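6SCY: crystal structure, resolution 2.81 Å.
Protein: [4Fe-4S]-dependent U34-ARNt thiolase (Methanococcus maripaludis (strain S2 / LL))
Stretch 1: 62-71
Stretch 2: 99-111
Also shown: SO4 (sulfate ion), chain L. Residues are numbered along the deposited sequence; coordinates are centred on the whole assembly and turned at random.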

# COMPACT_ATOMS: atom_id res chain seq x y z
N SER A 62 -14.62 -10.29 19.64
CA SER A 62 -14.23 -10.37 21.06
C SER A 62 -14.73 -11.61 21.78
O SER A 62 -14.01 -12.10 22.64
CB SER A 62 -14.65 -9.12 21.81
OG SER A 62 -13.61 -8.15 21.72
N LEU A 63 -15.93 -12.11 21.43
CA LEU A 63 -16.52 -13.33 22.00
C LEU A 63 -15.90 -14.61 21.40
O LEU A 63 -15.65 -15.57 22.14
CB LEU A 63 -18.05 -13.31 21.81
CG LEU A 63 -18.88 -12.86 23.02
CD1 LEU A 63 -18.65 -11.40 23.37
CD2 LEU A 63 -20.34 -13.07 22.76
N VAL A 64 -15.62 -14.61 20.06
CA VAL A 64 -14.97 -15.70 19.32
C VAL A 64 -13.54 -15.86 19.85
O VAL A 64 -13.13 -16.99 20.14
CB VAL A 64 -15.02 -15.49 17.79
CG1 VAL A 64 -13.98 -16.32 17.06
CG2 VAL A 64 -16.40 -15.79 17.25
N MET A 65 -12.82 -14.73 20.01
CA MET A 65 -11.47 -14.69 20.57
C MET A 65 -11.50 -15.15 22.03
O MET A 65 -10.64 -15.93 22.44
CB MET A 65 -10.89 -13.27 20.47
CG MET A 65 -9.50 -13.14 21.06
SD MET A 65 -9.03 -11.44 21.43
CE MET A 65 -10.08 -11.12 22.80
N ALA A 66 -12.49 -14.69 22.80
CA ALA A 66 -12.66 -15.04 24.21
C ALA A 66 -12.93 -16.54 24.39
O ALA A 66 -12.40 -17.13 25.33
CB ALA A 66 -13.77 -14.22 24.84
N TYR A 67 -13.73 -17.14 23.47
CA TYR A 67 -14.06 -18.57 23.50
C TYR A 67 -12.85 -19.43 23.18
O TYR A 67 -12.63 -20.44 23.86
CB TYR A 67 -15.22 -18.90 22.55
CG TYR A 67 -15.58 -20.37 22.48
CD1 TYR A 67 -14.92 -21.23 21.60
CD2 TYR A 67 -16.59 -20.90 23.28
CE1 TYR A 67 -15.25 -22.58 21.54
CE2 TYR A 67 -16.94 -22.25 23.21
CZ TYR A 67 -16.26 -23.09 22.34
OH TYR A 67 -16.60 -24.42 22.26
N LEU A 68 -12.10 -19.08 22.11
CA LEU A 68 -10.92 -19.83 21.68
C LEU A 68 -9.86 -19.82 22.79
O LEU A 68 -9.51 -20.88 23.28
CB LEU A 68 -10.36 -19.33 20.32
CG LEU A 68 -11.28 -19.47 19.08
CD1 LEU A 68 -10.71 -18.71 17.89
CD2 LEU A 68 -11.53 -20.94 18.71
N LEU A 69 -9.45 -18.62 23.25
CA LEU A 69 -8.48 -18.44 24.33
C LEU A 69 -8.88 -19.22 25.58
O LEU A 69 -8.02 -19.86 26.18
CB LEU A 69 -8.30 -16.96 24.69
CG LEU A 69 -7.46 -16.10 23.76
CD1 LEU A 69 -7.64 -14.63 24.07
CD2 LEU A 69 -6.00 -16.44 23.85
N ASN A 70 -10.17 -19.20 25.95
CA ASN A 70 -10.68 -19.94 27.11
C ASN A 70 -10.52 -21.45 26.96
O ASN A 70 -10.12 -22.10 27.92
CB ASN A 70 -12.12 -19.56 27.47
CG ASN A 70 -12.70 -20.37 28.59
OD1 ASN A 70 -13.48 -21.29 28.37
ND2 ASN A 70 -12.33 -20.05 29.83
N GLU A 71 -10.79 -22.00 25.75
CA GLU A 71 -10.65 -23.42 25.44
C GLU A 71 -9.22 -23.88 25.72
O GLU A 71 -9.05 -24.95 26.32
CB GLU A 71 -11.02 -23.72 23.98
CG GLU A 71 -12.51 -23.73 23.71
CD GLU A 71 -13.19 -25.06 23.99
OE1 GLU A 71 -12.86 -26.05 23.31
OE2 GLU A 71 -14.08 -25.09 24.89
N ASP A 99 -23.36 -6.01 28.09
CA ASP A 99 -24.28 -7.00 28.67
C ASP A 99 -24.09 -8.40 28.06
O ASP A 99 -24.07 -9.37 28.81
CB ASP A 99 -25.74 -6.54 28.55
CG ASP A 99 -26.18 -5.52 29.59
OD1 ASP A 99 -25.84 -5.71 30.79
OD2 ASP A 99 -26.88 -4.56 29.22
N ALA A 100 -23.92 -8.48 26.72
CA ALA A 100 -23.69 -9.74 26.00
C ALA A 100 -22.31 -10.32 26.35
O ALA A 100 -22.18 -11.55 26.47
CB ALA A 100 -23.80 -9.51 24.51
N ALA A 101 -21.30 -9.44 26.55
CA ALA A 101 -19.93 -9.81 26.92
C ALA A 101 -19.84 -10.30 28.37
O ALA A 101 -19.05 -11.20 28.66
CB ALA A 101 -18.99 -8.64 26.69
N VAL A 102 -20.63 -9.70 29.29
CA VAL A 102 -20.69 -10.06 30.71
C VAL A 102 -21.39 -11.42 30.84
O VAL A 102 -20.87 -12.31 31.52
CB VAL A 102 -21.36 -8.96 31.58
CG1 VAL A 102 -21.68 -9.47 32.98
CG2 VAL A 102 -20.48 -7.72 31.66
N LYS A 103 -22.54 -11.58 30.16
CA LYS A 103 -23.35 -12.81 30.18
C LYS A 103 -22.60 -14.02 29.58
O LYS A 103 -22.90 -15.16 29.96
CB LYS A 103 -24.73 -12.59 29.54
CG LYS A 103 -25.68 -11.88 30.52
CD LYS A 103 -27.13 -11.77 30.06
CE LYS A 103 -28.01 -11.27 31.20
NZ LYS A 103 -28.98 -10.18 30.63
N PHE A 104 -21.59 -13.78 28.69
CA PHE A 104 -20.72 -14.82 28.12
C PHE A 104 -19.72 -15.22 29.21
O PHE A 104 -19.54 -16.41 29.47
CB PHE A 104 -19.99 -14.31 26.85
CG PHE A 104 -18.90 -15.22 26.30
CD1 PHE A 104 -19.19 -16.17 25.33
CD2 PHE A 104 -17.58 -15.07 26.71
CE1 PHE A 104 -18.18 -16.99 24.82
CE2 PHE A 104 -16.58 -15.91 26.21
CZ PHE A 104 -16.89 -16.86 25.26
N CYS A 105 -19.09 -14.21 29.86
CA CYS A 105 -18.11 -14.37 30.93
C CYS A 105 -18.67 -15.14 32.12
O CYS A 105 -17.92 -15.83 32.81
CB CYS A 105 -17.55 -13.02 31.37
SG CYS A 105 -16.17 -12.44 30.35
N GLU A 106 -19.99 -15.02 32.34
CA GLU A 106 -20.71 -15.73 33.39
C GLU A 106 -20.91 -17.19 32.97
O GLU A 106 -20.53 -18.11 33.71
CB GLU A 106 -22.06 -15.05 33.68
CG GLU A 106 -21.97 -13.69 34.35
CD GLU A 106 -23.27 -12.95 34.56
OE1 GLU A 106 -24.25 -13.19 33.80
OE2 GLU A 106 -23.31 -12.10 35.47
N GLU A 107 -21.48 -17.40 31.76
CA GLU A 107 -21.76 -18.72 31.18
C GLU A 107 -20.51 -19.58 30.93
O GLU A 107 -20.60 -20.81 30.98
CB GLU A 107 -22.56 -18.56 29.87
CG GLU A 107 -23.50 -19.72 29.59
CD GLU A 107 -24.19 -19.69 28.24
OE1 GLU A 107 -24.03 -20.66 27.47
OE2 GLU A 107 -24.92 -18.71 27.96
N TYR A 108 -19.35 -18.93 30.67
CA TYR A 108 -18.10 -19.63 30.38
C TYR A 108 -17.06 -19.59 31.52
O TYR A 108 -16.05 -20.29 31.44
CB TYR A 108 -17.52 -19.13 29.05
CG TYR A 108 -18.29 -19.65 27.86
CD1 TYR A 108 -19.42 -18.99 27.39
CD2 TYR A 108 -17.91 -20.83 27.22
CE1 TYR A 108 -20.15 -19.48 26.30
CE2 TYR A 108 -18.63 -21.33 26.14
CZ TYR A 108 -19.74 -20.65 25.67
OH TYR A 108 -20.46 -21.12 24.60
N GLY A 109 -17.35 -18.84 32.57
CA GLY A 109 -16.50 -18.73 33.75
C GLY A 109 -15.21 -17.96 33.56
O GLY A 109 -14.15 -18.43 33.98
N ILE A 110 -15.29 -16.77 32.93
CA ILE A 110 -14.14 -15.88 32.71
C ILE A 110 -14.29 -14.66 33.64
O ILE A 110 -15.35 -14.03 33.65
CB ILE A 110 -14.01 -15.47 31.21
CG1 ILE A 110 -13.70 -16.70 30.32
CG2 ILE A 110 -12.95 -14.37 31.02
CD1 ILE A 110 -14.13 -16.58 28.84
N GLU A 111 -13.24 -14.35 34.42
CA GLU A 111 -13.24 -13.23 35.36
C GLU A 111 -13.26 -11.91 34.61
O GLU A 111 -12.29 -11.56 33.94
CB GLU A 111 -12.04 -13.30 36.33
CG GLU A 111 -11.95 -14.58 37.15
CD GLU A 111 -11.17 -15.73 36.53
OE1 GLU A 111 -10.05 -15.48 36.01
OE2 GLU A 111 -11.67 -16.87 36.56
S SO4 L . -15.97 -6.61 18.14
O1 SO4 L . -14.97 -7.33 18.93
O2 SO4 L . -16.91 -5.96 19.03
O3 SO4 L . -16.67 -7.54 17.26
O4 SO4 L . -15.31 -5.59 17.33

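The tip of a phenylalanine ring lies against the backbone of the neighbouring helix: Phe104 CZ is 3.6 Å from both Leu63 O and Tyr67 N. Those two atoms are already paired in their own helix, Tyr67 N donating to Leu63 O at 2.8 Å, so the apolar ring leaves neither unsatisfied. The two helices run side by side in nearly the same direction, 15° apart, and no hydrogen bond passes between the stretches; the contact is held by packing. With 11.0 Å between the axes, there is room for a full aromatic ring, and Phe104, its CA-to-CB bond directed toward the other helix and chi1 in t, occupies it. Phe104 has the largest covered area of any residue here, with Leu63 close behind. Leu63 covers one face of that ring, with CG 4.0 Å from Phe104 CG. Farther along the same helix, Ala66 CB lies 3.6 Å from Phe104 CE2.

At one end of the contact Leu63 CD1 packs 4.1 Å from Ala101 CA, where the CA atoms of Leu63 and Ala101 are 6.9 Å apart. Farther on, two tyrosines meet, Tyr67 CE2 lying 3.5 Å from Tyr108 CE2; their planes stand at 80° with centroids 5.6 Å apart, an oblique pairing.

The contact then outlasts the regular helix. Gly109 takes positive phi (72°), a conformation glycine tolerates readily, and the chain turns so that the CA-to-CB bond of Ile110 is directed toward the first helix. Ile110 N donates to Cys105 O at 2.8 Å, tying the turn to the preceding helix. Ile110 CD1 sits 4.0 Å from Ala66 O, while Ile110 CG1 lies 3.7 Å from Asn70 ND2, a polar group meeting an apolar one by simple contact.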